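Local coordinates for uncharacterized protein (Bacteroides caccae, PDB 3NO2) that is of unknown function but folds as a six-bladed beta-propeller related to the Mal s 1 allergenic protein family, at residues A58-I61 with E67-N70; C182-C187 with Q232-E237. All coordinates share one frame; numbering follows the deposited sequence. Where two conformers were deposited one is given.

Overall arrangement
Both contacts belong to the six-bladed propeller, each blade a four-stranded antiparallel sheet, and they lie on opposite sides of the chain's centre. Interaction 1 is a mostly buried pairing within one blade, between its third strand, 57-61, and its outermost strand, 67-72. Interaction 2 bridges two blades at the surface, through loops that each connect the second and third strands of their sheets. Their centres are 30 Å apart and their nearest atoms about 21 Å, so neither touches the other. A bound citrate, probably from the crystallisation liquor, sits about 3 Å from the side chain of His234 in interaction 2.

Interaction 1 of 2, residues A58-I61 with E67-N70; sequences AKMI and ELWN
Met60, a selenomethionine, lays its CB over one face of the Trp69 indole, 3.8 Å from the centroid of the five-membered ring, in a CH-pi contact. The first torsion of Met60 (chi1 -172°) turns CG away from the backbone N, and the chain continues beyond the ring; in one of its two conformers Met60 SE reaches the ring obliquely, 4.7 Å from the same centroid, as a Met-aromatic contact, and Met60 CG touches Leu68 CD1 at 4.0 Å. On the other face of the sheet, the Lys59 chain bends at its third torsion and crosses Glu67 at about a right angle, placing NZ 2.8 Å from Glu67 OE1. In this salt bridge NZ meets OE1 from above the carboxylate plane, 35° out of it.

The backbone sets these positions. Met60 N donates to Trp69 O at 3.0 Å, whereas Met60 O is gripped twice, by Leu68 N at 2.9 Å and more weakly by Trp69 N at 3.4 Å. Leu51 of strand 50-53 touches both Met60 and Trp69, and Ile84 of the next blade packs on Met60. Leu68 and Trp69 thus both face Met60, a classic beta bulge in the outer hairpin of a propeller blade.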
# COMPACT_ATOMS: atom_id res chain seq x y z
N ALA A 58 10.41 0.37 10.02
CA ALA A 58 9.72 1.52 9.42
C ALA A 58 10.32 2.76 10.03
O ALA A 58 10.73 2.75 11.22
CB ALA A 58 8.20 1.49 9.71
N LYS A 59 10.40 3.81 9.26
CA LYS A 59 10.97 5.05 9.76
C LYS A 59 10.29 6.26 9.17
O LYS A 59 9.66 6.18 8.09
CB LYS A 59 12.44 5.13 9.58
CG LYS A 59 12.93 5.26 8.16
CD LYS A 59 14.44 5.46 8.08
CE LYS A 59 15.22 4.22 8.55
NZ LYS A 59 16.67 4.48 8.63
N MSE A 60 10.39 7.38 9.87
CA MSE A 60 9.92 8.69 9.39
C MSE A 60 11.15 9.60 9.22
O MSE A 60 12.02 9.63 10.08
CB MSE A 60 8.88 9.29 10.35
CG MSE A 60 8.23 10.55 9.82
SE MSE A 60 6.81 11.26 10.88
CE MSE A 60 5.42 10.21 10.19
N ILE A 61 11.18 10.31 8.09
CA ILE A 61 12.24 11.24 7.75
C ILE A 61 11.61 12.57 7.36
O ILE A 61 10.45 12.67 6.96
CB ILE A 61 13.14 10.71 6.61
CG1 ILE A 61 12.35 10.48 5.31
CG2 ILE A 61 13.80 9.39 7.03
CD1 ILE A 61 13.22 10.11 4.08
N GLU A 67 16.51 11.75 9.76
CA GLU A 67 15.69 10.72 10.38
C GLU A 67 15.05 11.25 11.66
O GLU A 67 15.76 11.76 12.54
CB GLU A 67 16.50 9.46 10.68
CG GLU A 67 15.68 8.34 11.37
CD GLU A 67 16.39 7.02 11.39
OE1 GLU A 67 16.84 6.68 10.29
OE2 GLU A 67 16.53 6.43 12.47
N LEU A 68 13.75 11.14 11.78
CA LEU A 68 12.97 11.55 12.96
C LEU A 68 12.86 10.41 13.94
O LEU A 68 13.12 10.58 15.13
CB LEU A 68 11.59 12.07 12.54
CG LEU A 68 11.65 13.35 11.69
CD1 LEU A 68 10.26 13.74 11.16
CD2 LEU A 68 12.27 14.54 12.45
N TRP A 69 12.49 9.23 13.47
CA TRP A 69 12.36 8.07 14.33
C TRP A 69 12.37 6.82 13.47
O TRP A 69 12.14 6.88 12.27
CB TRP A 69 11.09 8.11 15.19
CG TRP A 69 9.76 8.24 14.54
CD1 TRP A 69 9.03 9.38 14.44
CD2 TRP A 69 8.96 7.21 13.94
NE1 TRP A 69 7.85 9.13 13.85
CE2 TRP A 69 7.75 7.80 13.52
CE3 TRP A 69 9.14 5.83 13.73
CZ2 TRP A 69 6.74 7.06 12.89
CZ3 TRP A 69 8.13 5.11 13.12
CH2 TRP A 69 6.96 5.74 12.67
N ASN A 70 12.61 5.69 14.13
CA ASN A 70 12.73 4.38 13.48
C ASN A 70 12.24 3.33 14.44
O ASN A 70 12.49 3.41 15.67
CB ASN A 70 14.19 4.09 13.17
CG ASN A 70 14.40 2.80 12.47
OD1 ASN A 70 13.94 2.66 11.33
ND2 ASN A 70 15.05 1.83 13.10

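Interaction 2 of 2, residues C182-C187 with Q232-E237; sequences CGDAHC and QGHDRE
Asp184 and His234 make the sole direct contact between the loops 182-187 and 232-237, a hydrogen bond of 2.7 Å from His234 ND1 to Asp184 OD1. It is nearly straight, at 176°, and uses the syn lone pair of OD1, with the oxygen only 1° out of the imidazole plane. Carboxylate and ring are close to coplanar, 20° apart. In both residues CG lies anti to the carbonyl carbon, beside the backbone N, which brings the two groups together.

Asp184 OD2 is bonded to Thr166 OG1, which would limit rotation of the carboxylate; both Asp184 bonds are those of one of its two conformers. Both ring nitrogens of His234 are engaged, NE2 by a citrate probably taken up from the crystallisation liquor.

An aromatic contact adds to these, the His234 ring meeting Trp231 edge-to-face.

Turns shape the backbone. A type II' turn from Cys182 to Ala185 and an overlapping type I turn from Gly183 to His186 present Asp184; a type I turn from Gln232 to Asp235 carries His234. Asp235 OD1 accepts from Glu237 N at 2.8 Å, an Asx turn. The contact is a His-carboxylate hydrogen bond joining loops of consecutive blades at the propeller surface.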
# COMPACT_ATOMS: atom_id res chain seq x y z
N CYS A 182 -6.11 -7.03 -5.18
CA CYS A 182 -5.92 -8.50 -5.07
C CYS A 182 -4.63 -9.04 -5.69
O CYS A 182 -4.51 -10.22 -5.95
CB CYS A 182 -7.17 -9.24 -5.54
SG CYS A 182 -8.61 -8.97 -4.50
N GLY A 183 -3.62 -8.19 -5.84
CA GLY A 183 -2.30 -8.66 -6.15
C GLY A 183 -2.24 -9.43 -7.46
O GLY A 183 -2.60 -8.93 -8.51
N ASP A 184 -1.82 -10.70 -7.36
CA ASP A 184 -1.68 -11.56 -8.52
C ASP A 184 -3.01 -11.94 -9.21
O ASP A 184 -2.99 -12.46 -10.34
CB ASP A 184 -0.91 -12.86 -8.18
CG ASP A 184 0.51 -12.60 -7.77
OD1 ASP A 184 1.26 -12.10 -8.53
OD2 ASP A 184 0.88 -12.81 -6.57
N ALA A 185 -4.16 -11.66 -8.59
CA ALA A 185 -5.42 -11.93 -9.29
C ALA A 185 -5.69 -10.91 -10.39
O ALA A 185 -6.68 -11.04 -11.09
CB ALA A 185 -6.59 -11.98 -8.32
N HIS A 186 -4.83 -9.89 -10.55
CA HIS A 186 -4.99 -8.94 -11.66
C HIS A 186 -6.28 -8.19 -11.58
O HIS A 186 -6.86 -7.81 -12.59
CB HIS A 186 -4.86 -9.62 -13.05
CG HIS A 186 -3.79 -10.67 -13.14
ND1 HIS A 186 -2.48 -10.42 -12.79
CD2 HIS A 186 -3.84 -11.98 -13.47
CE1 HIS A 186 -1.76 -11.52 -12.96
NE2 HIS A 186 -2.56 -12.49 -13.38
N CYS A 187 -6.77 -7.96 -10.37
CA CYS A 187 -8.04 -7.32 -10.16
C CYS A 187 -8.09 -6.65 -8.80
O CYS A 187 -7.21 -6.81 -7.94
CB CYS A 187 -9.20 -8.35 -10.24
SG CYS A 187 -9.24 -9.54 -8.89
N GLN A 232 5.00 -5.08 -11.68
CA GLN A 232 5.33 -6.01 -12.74
C GLN A 232 6.36 -7.08 -12.36
O GLN A 232 6.84 -7.82 -13.24
CB GLN A 232 5.76 -5.26 -14.00
CG GLN A 232 4.57 -4.42 -14.54
CD GLN A 232 4.95 -3.39 -15.57
OE1 GLN A 232 5.75 -3.64 -16.45
NE2 GLN A 232 4.29 -2.22 -15.49
N GLY A 233 6.64 -7.25 -11.10
CA GLY A 233 7.73 -8.15 -10.67
C GLY A 233 7.42 -9.62 -10.71
O GLY A 233 8.35 -10.42 -10.46
N HIS A 234 6.20 -10.04 -11.01
CA HIS A 234 5.87 -11.44 -11.12
C HIS A 234 5.63 -11.85 -12.56
O HIS A 234 5.24 -13.02 -12.80
CB HIS A 234 4.64 -11.81 -10.27
CG HIS A 234 4.87 -11.82 -8.80
ND1 HIS A 234 3.85 -11.88 -7.88
CD2 HIS A 234 6.02 -11.74 -8.07
CE1 HIS A 234 4.35 -11.88 -6.65
NE2 HIS A 234 5.66 -11.77 -6.75
N ASP A 235 5.84 -10.98 -13.53
CA ASP A 235 5.64 -11.43 -14.89
C ASP A 235 6.82 -11.04 -15.77
O ASP A 235 7.02 -9.87 -16.04
CB ASP A 235 4.29 -10.92 -15.39
CG ASP A 235 3.87 -11.52 -16.73
OD1 ASP A 235 4.70 -12.16 -17.41
OD2 ASP A 235 2.71 -11.32 -17.10
N ARG A 236 7.56 -12.08 -16.19
CA ARG A 236 8.71 -11.98 -17.11
C ARG A 236 8.32 -11.42 -18.48
O ARG A 236 9.18 -10.95 -19.22
CB ARG A 236 9.41 -13.36 -17.29
N GLU A 237 7.04 -11.49 -18.83
CA GLU A 237 6.56 -10.87 -20.08
C GLU A 237 6.36 -9.37 -20.00
O GLU A 237 6.35 -8.71 -21.04
CB GLU A 237 5.26 -11.53 -20.54
CG GLU A 237 5.40 -13.01 -20.88
CD GLU A 237 6.40 -13.25 -22.00
OE1 GLU A 237 6.13 -12.80 -23.14
OE2 GLU A 237 7.46 -13.87 -21.73